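Long-range contact in cell division control protein 45 cdc45 putative (Entamoeba histolytica, PDB 6CC2), which probably acts in DNA replication as the Cdc45 component of the CMG helicase: residues 422-433 / 462-473. Numbering follows the deposited sequence.
Sequences NEANKYRFCSVS and YKKWLPFILAVL. With EDO (1,2-ethanediol), chain C.
Arg428 reaches from its strand to the loop ahead of strand 468-473 and grips a single backbone oxygen, Lys464 O, with both terminal nitrogens: NH1 at 3.0 Å and NH2 at 2.9 Å, the oxygen lying in the guanidinium plane. The side chain, CG anti to the carbonyl carbon (chi1 -67°), runs extended to NE, and chi4 of 92° then turns the guanidinium so that its end faces Lys464 O. Leu466 CD1 sits over the centre of one guanidinium face, 4.0 Å above the plane, and the same methyl meets the amide of Asn422. A water links Arg428 NH1 to Leu466 O, and NE gives a nearly straight bond to O2 of an ethanediol probably carried over from crystallisation, so every guanidinium nitrogen has an acceptor. Asn422 OD1 takes the N-H of Asn425 in an Asx motif, while Asn422 ND2 donates to Asn425 OD1, tying the turn beside Leu466. Further along, the strands run parallel, 13° apart, joined by alternating backbone bonds from Arg428 N to Pro467 O through to Leu473 N to Val432 O. On one face, Phe468 turns one ring face over Arg428 O, offset toward the rim, with CD2 3.7 Å from Arg428 CB and CZ 3.6 Å from Cys430 CB; helix 444-462 packs against this ring. On the other, Ile469 splits its branches: CD1 covers a face of the Tyr427 ring in a CH-pi contact (4.2 Å to the centroid), while CG2, anti to the backbone N, lies 3.6 Å from Phe429 CD2. Helices 494-508 and 529-537 cover that side. Joined through helices 435-441 and 444-462, the two neighbouring parallel strands form a beta-alpha-beta crossover within a mixed sheet layered between helices.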
# COMPACT_ATOMS: atom_id res chain seq x y z
N ASN A 422 -23.54 10.13 -2.65
CA ASN A 422 -23.21 9.80 -1.25
C ASN A 422 -24.49 9.30 -0.59
O ASN A 422 -25.47 10.03 -0.44
CB ASN A 422 -22.62 11.01 -0.53
CG ASN A 422 -22.43 10.80 0.96
OD1 ASN A 422 -22.93 9.84 1.54
ND2 ASN A 422 -21.70 11.72 1.58
N GLU A 423 -24.51 8.02 -0.24
CA GLU A 423 -25.70 7.40 0.33
C GLU A 423 -25.54 7.40 1.84
O GLU A 423 -24.79 6.59 2.39
CB GLU A 423 -25.90 6.00 -0.24
CG GLU A 423 -26.19 6.01 -1.74
CD GLU A 423 -27.46 6.79 -2.09
OE1 GLU A 423 -28.41 6.78 -1.30
OE2 GLU A 423 -27.48 7.43 -3.16
N ALA A 424 -26.22 8.33 2.49
CA ALA A 424 -26.39 8.36 3.94
C ALA A 424 -25.07 8.44 4.70
O ALA A 424 -24.99 8.04 5.87
CB ALA A 424 -27.19 7.14 4.41
N ASN A 425 -24.03 8.98 4.06
CA ASN A 425 -22.70 9.03 4.66
C ASN A 425 -22.23 7.66 5.11
O ASN A 425 -21.50 7.52 6.09
CB ASN A 425 -22.65 10.02 5.81
CG ASN A 425 -22.74 11.44 5.33
OD1 ASN A 425 -22.00 11.83 4.43
ND2 ASN A 425 -23.65 12.19 5.90
N LYS A 426 -22.66 6.63 4.41
CA LYS A 426 -22.19 5.26 4.63
C LYS A 426 -21.25 4.80 3.53
O LYS A 426 -20.30 4.06 3.80
CB LYS A 426 -23.38 4.31 4.71
CG LYS A 426 -24.41 4.67 5.77
CD LYS A 426 -24.11 3.99 7.09
CE LYS A 426 -25.21 4.25 8.11
NZ LYS A 426 -25.01 3.44 9.34
N TYR A 427 -21.50 5.22 2.30
CA TYR A 427 -20.69 4.85 1.17
C TYR A 427 -21.03 5.80 0.03
O TYR A 427 -22.10 6.39 -0.00
CB TYR A 427 -20.92 3.39 0.72
CG TYR A 427 -22.36 3.07 0.43
CD1 TYR A 427 -23.21 2.64 1.44
CD2 TYR A 427 -22.88 3.20 -0.85
CE1 TYR A 427 -24.54 2.37 1.19
CE2 TYR A 427 -24.21 2.94 -1.10
CZ TYR A 427 -25.04 2.53 -0.08
OH TYR A 427 -26.37 2.24 -0.32
N ARG A 428 -20.09 5.92 -0.89
CA ARG A 428 -20.36 6.53 -2.18
C ARG A 428 -20.65 5.42 -3.17
O ARG A 428 -20.08 4.32 -3.07
CB ARG A 428 -19.20 7.38 -2.68
CG ARG A 428 -18.97 8.59 -1.85
CD ARG A 428 -17.97 9.53 -2.52
NE ARG A 428 -17.94 10.76 -1.74
CZ ARG A 428 -17.11 11.01 -0.73
NH1 ARG A 428 -16.14 10.16 -0.43
NH2 ARG A 428 -17.23 12.15 -0.07
N PHE A 429 -21.56 5.68 -4.08
CA PHE A 429 -21.96 4.70 -5.09
C PHE A 429 -21.87 5.39 -6.44
O PHE A 429 -22.37 6.51 -6.61
CB PHE A 429 -23.40 4.20 -4.87
CG PHE A 429 -23.77 3.07 -5.78
CD1 PHE A 429 -24.12 3.31 -7.11
CD2 PHE A 429 -23.77 1.78 -5.32
CE1 PHE A 429 -24.45 2.24 -7.95
CE2 PHE A 429 -24.08 0.72 -6.16
CZ PHE A 429 -24.40 0.96 -7.48
N CYS A 430 -21.23 4.71 -7.40
CA CYS A 430 -21.11 5.24 -8.74
C CYS A 430 -21.35 4.10 -9.73
O CYS A 430 -20.84 3.01 -9.53
CB CYS A 430 -19.74 5.83 -8.99
SG CYS A 430 -19.71 6.79 -10.51
N SER A 431 -22.13 4.37 -10.77
CA SER A 431 -22.37 3.37 -11.80
C SER A 431 -21.98 3.94 -13.15
O SER A 431 -22.21 5.12 -13.43
CB SER A 431 -23.84 2.90 -11.82
OG SER A 431 -24.73 3.89 -12.18
N VAL A 432 -21.37 3.10 -13.97
CA VAL A 432 -20.82 3.46 -15.26
C VAL A 432 -21.44 2.53 -16.28
O VAL A 432 -21.28 1.31 -16.17
CB VAL A 432 -19.28 3.32 -15.28
CG1 VAL A 432 -18.74 3.69 -16.65
CG2 VAL A 432 -18.66 4.19 -14.21
N SER A 433 -22.16 3.11 -17.26
CA SER A 433 -22.69 2.31 -18.35
C SER A 433 -22.43 2.97 -19.69
O SER A 433 -23.16 2.75 -20.65
CB SER A 433 -24.17 2.01 -18.15
OG SER A 433 -24.90 3.19 -18.00
N TYR A 462 -14.47 16.32 -1.65
CA TYR A 462 -15.52 16.74 -0.73
C TYR A 462 -15.09 16.76 0.72
O TYR A 462 -15.91 17.12 1.59
CB TYR A 462 -16.74 15.84 -0.93
CG TYR A 462 -17.25 15.94 -2.35
CD1 TYR A 462 -17.78 17.14 -2.83
CD2 TYR A 462 -17.19 14.87 -3.21
CE1 TYR A 462 -18.22 17.25 -4.14
CE2 TYR A 462 -17.63 14.96 -4.51
CZ TYR A 462 -18.15 16.15 -4.97
OH TYR A 462 -18.60 16.27 -6.27
N LYS A 463 -13.82 16.49 1.00
CA LYS A 463 -13.27 16.52 2.35
C LYS A 463 -14.11 15.64 3.28
O LYS A 463 -14.51 16.03 4.37
CB LYS A 463 -13.19 17.95 2.90
CG LYS A 463 -12.34 18.89 2.08
CD LYS A 463 -10.93 18.39 1.90
CE LYS A 463 -10.05 19.41 1.20
NZ LYS A 463 -9.67 20.54 2.09
N LYS A 464 -14.39 14.42 2.80
CA LYS A 464 -15.22 13.48 3.53
C LYS A 464 -14.84 12.08 3.04
O LYS A 464 -15.14 11.75 1.90
CB LYS A 464 -16.70 13.75 3.28
CG LYS A 464 -17.66 12.69 3.82
CD LYS A 464 -17.63 12.55 5.32
CE LYS A 464 -18.79 11.68 5.81
NZ LYS A 464 -18.71 11.38 7.26
N TRP A 465 -14.18 11.29 3.89
CA TRP A 465 -13.72 9.96 3.50
C TRP A 465 -14.81 8.92 3.74
O TRP A 465 -15.38 8.84 4.83
CB TRP A 465 -12.44 9.59 4.27
CG TRP A 465 -11.31 10.37 3.75
CD1 TRP A 465 -10.99 11.67 4.03
CD2 TRP A 465 -10.36 9.93 2.77
NE1 TRP A 465 -9.89 12.05 3.29
CE2 TRP A 465 -9.49 11.00 2.50
CE3 TRP A 465 -10.19 8.73 2.07
CZ2 TRP A 465 -8.44 10.90 1.60
CZ3 TRP A 465 -9.14 8.64 1.17
CH2 TRP A 465 -8.29 9.73 0.94
N LEU A 466 -15.11 8.16 2.70
CA LEU A 466 -16.10 7.10 2.72
C LEU A 466 -15.59 5.92 1.93
O LEU A 466 -14.78 6.08 1.00
CB LEU A 466 -17.43 7.58 2.10
CG LEU A 466 -18.18 8.61 2.91
CD1 LEU A 466 -19.29 9.17 2.07
CD2 LEU A 466 -18.74 7.97 4.21
N PRO A 467 -16.06 4.72 2.24
CA PRO A 467 -15.86 3.59 1.32
C PRO A 467 -16.64 3.84 0.04
O PRO A 467 -17.52 4.71 -0.02
CB PRO A 467 -16.39 2.39 2.12
CG PRO A 467 -17.37 2.95 3.06
CD PRO A 467 -16.93 4.37 3.38
N PHE A 468 -16.23 3.14 -1.01
CA PHE A 468 -16.70 3.42 -2.36
C PHE A 468 -17.21 2.14 -3.02
O PHE A 468 -16.52 1.12 -2.99
CB PHE A 468 -15.58 4.04 -3.21
CG PHE A 468 -16.07 4.76 -4.42
CD1 PHE A 468 -16.37 4.08 -5.59
CD2 PHE A 468 -16.20 6.14 -4.41
CE1 PHE A 468 -16.83 4.76 -6.70
CE2 PHE A 468 -16.64 6.84 -5.51
CZ PHE A 468 -16.98 6.15 -6.66
N ILE A 469 -18.40 2.21 -3.61
CA ILE A 469 -19.00 1.08 -4.34
C ILE A 469 -19.15 1.51 -5.79
O ILE A 469 -19.79 2.54 -6.08
CB ILE A 469 -20.34 0.65 -3.73
CG1 ILE A 469 -20.11 0.10 -2.33
CG2 ILE A 469 -20.98 -0.43 -4.64
CD1 ILE A 469 -21.35 -0.16 -1.56
N LEU A 470 -18.53 0.75 -6.69
CA LEU A 470 -18.47 1.08 -8.11
C LEU A 470 -19.13 -0.04 -8.89
O LEU A 470 -18.81 -1.21 -8.68
CB LEU A 470 -17.01 1.23 -8.54
CG LEU A 470 -16.80 1.40 -10.05
CD1 LEU A 470 -17.30 2.70 -10.53
CD2 LEU A 470 -15.29 1.24 -10.35
N ALA A 471 -20.07 0.32 -9.75
CA ALA A 471 -20.74 -0.62 -10.66
C ALA A 471 -20.36 -0.29 -12.09
O ALA A 471 -20.58 0.84 -12.55
CB ALA A 471 -22.25 -0.54 -10.50
N VAL A 472 -19.82 -1.27 -12.81
CA VAL A 472 -19.39 -1.09 -14.19
C VAL A 472 -20.13 -2.06 -15.08
O VAL A 472 -20.14 -3.27 -14.82
CB VAL A 472 -17.86 -1.28 -14.35
CG1 VAL A 472 -17.43 -0.92 -15.80
CG2 VAL A 472 -17.10 -0.44 -13.31
N LEU A 473 -20.73 -1.52 -16.15
CA LEU A 473 -21.47 -2.35 -17.09
C LEU A 473 -20.55 -3.32 -17.80
O LEU A 473 -19.53 -2.92 -18.36
CB LEU A 473 -22.20 -1.45 -18.10
CG LEU A 473 -22.95 -2.19 -19.20
CD1 LEU A 473 -24.13 -2.98 -18.65
CD2 LEU A 473 -23.41 -1.22 -20.27
C1 EDO C . -20.28 11.19 -4.77
O1 EDO C . -19.06 11.66 -5.37
C2 EDO C . -20.83 12.21 -3.77
O2 EDO C . -19.87 12.47 -2.74
O HOH W 1 -15.27 7.55 -1.28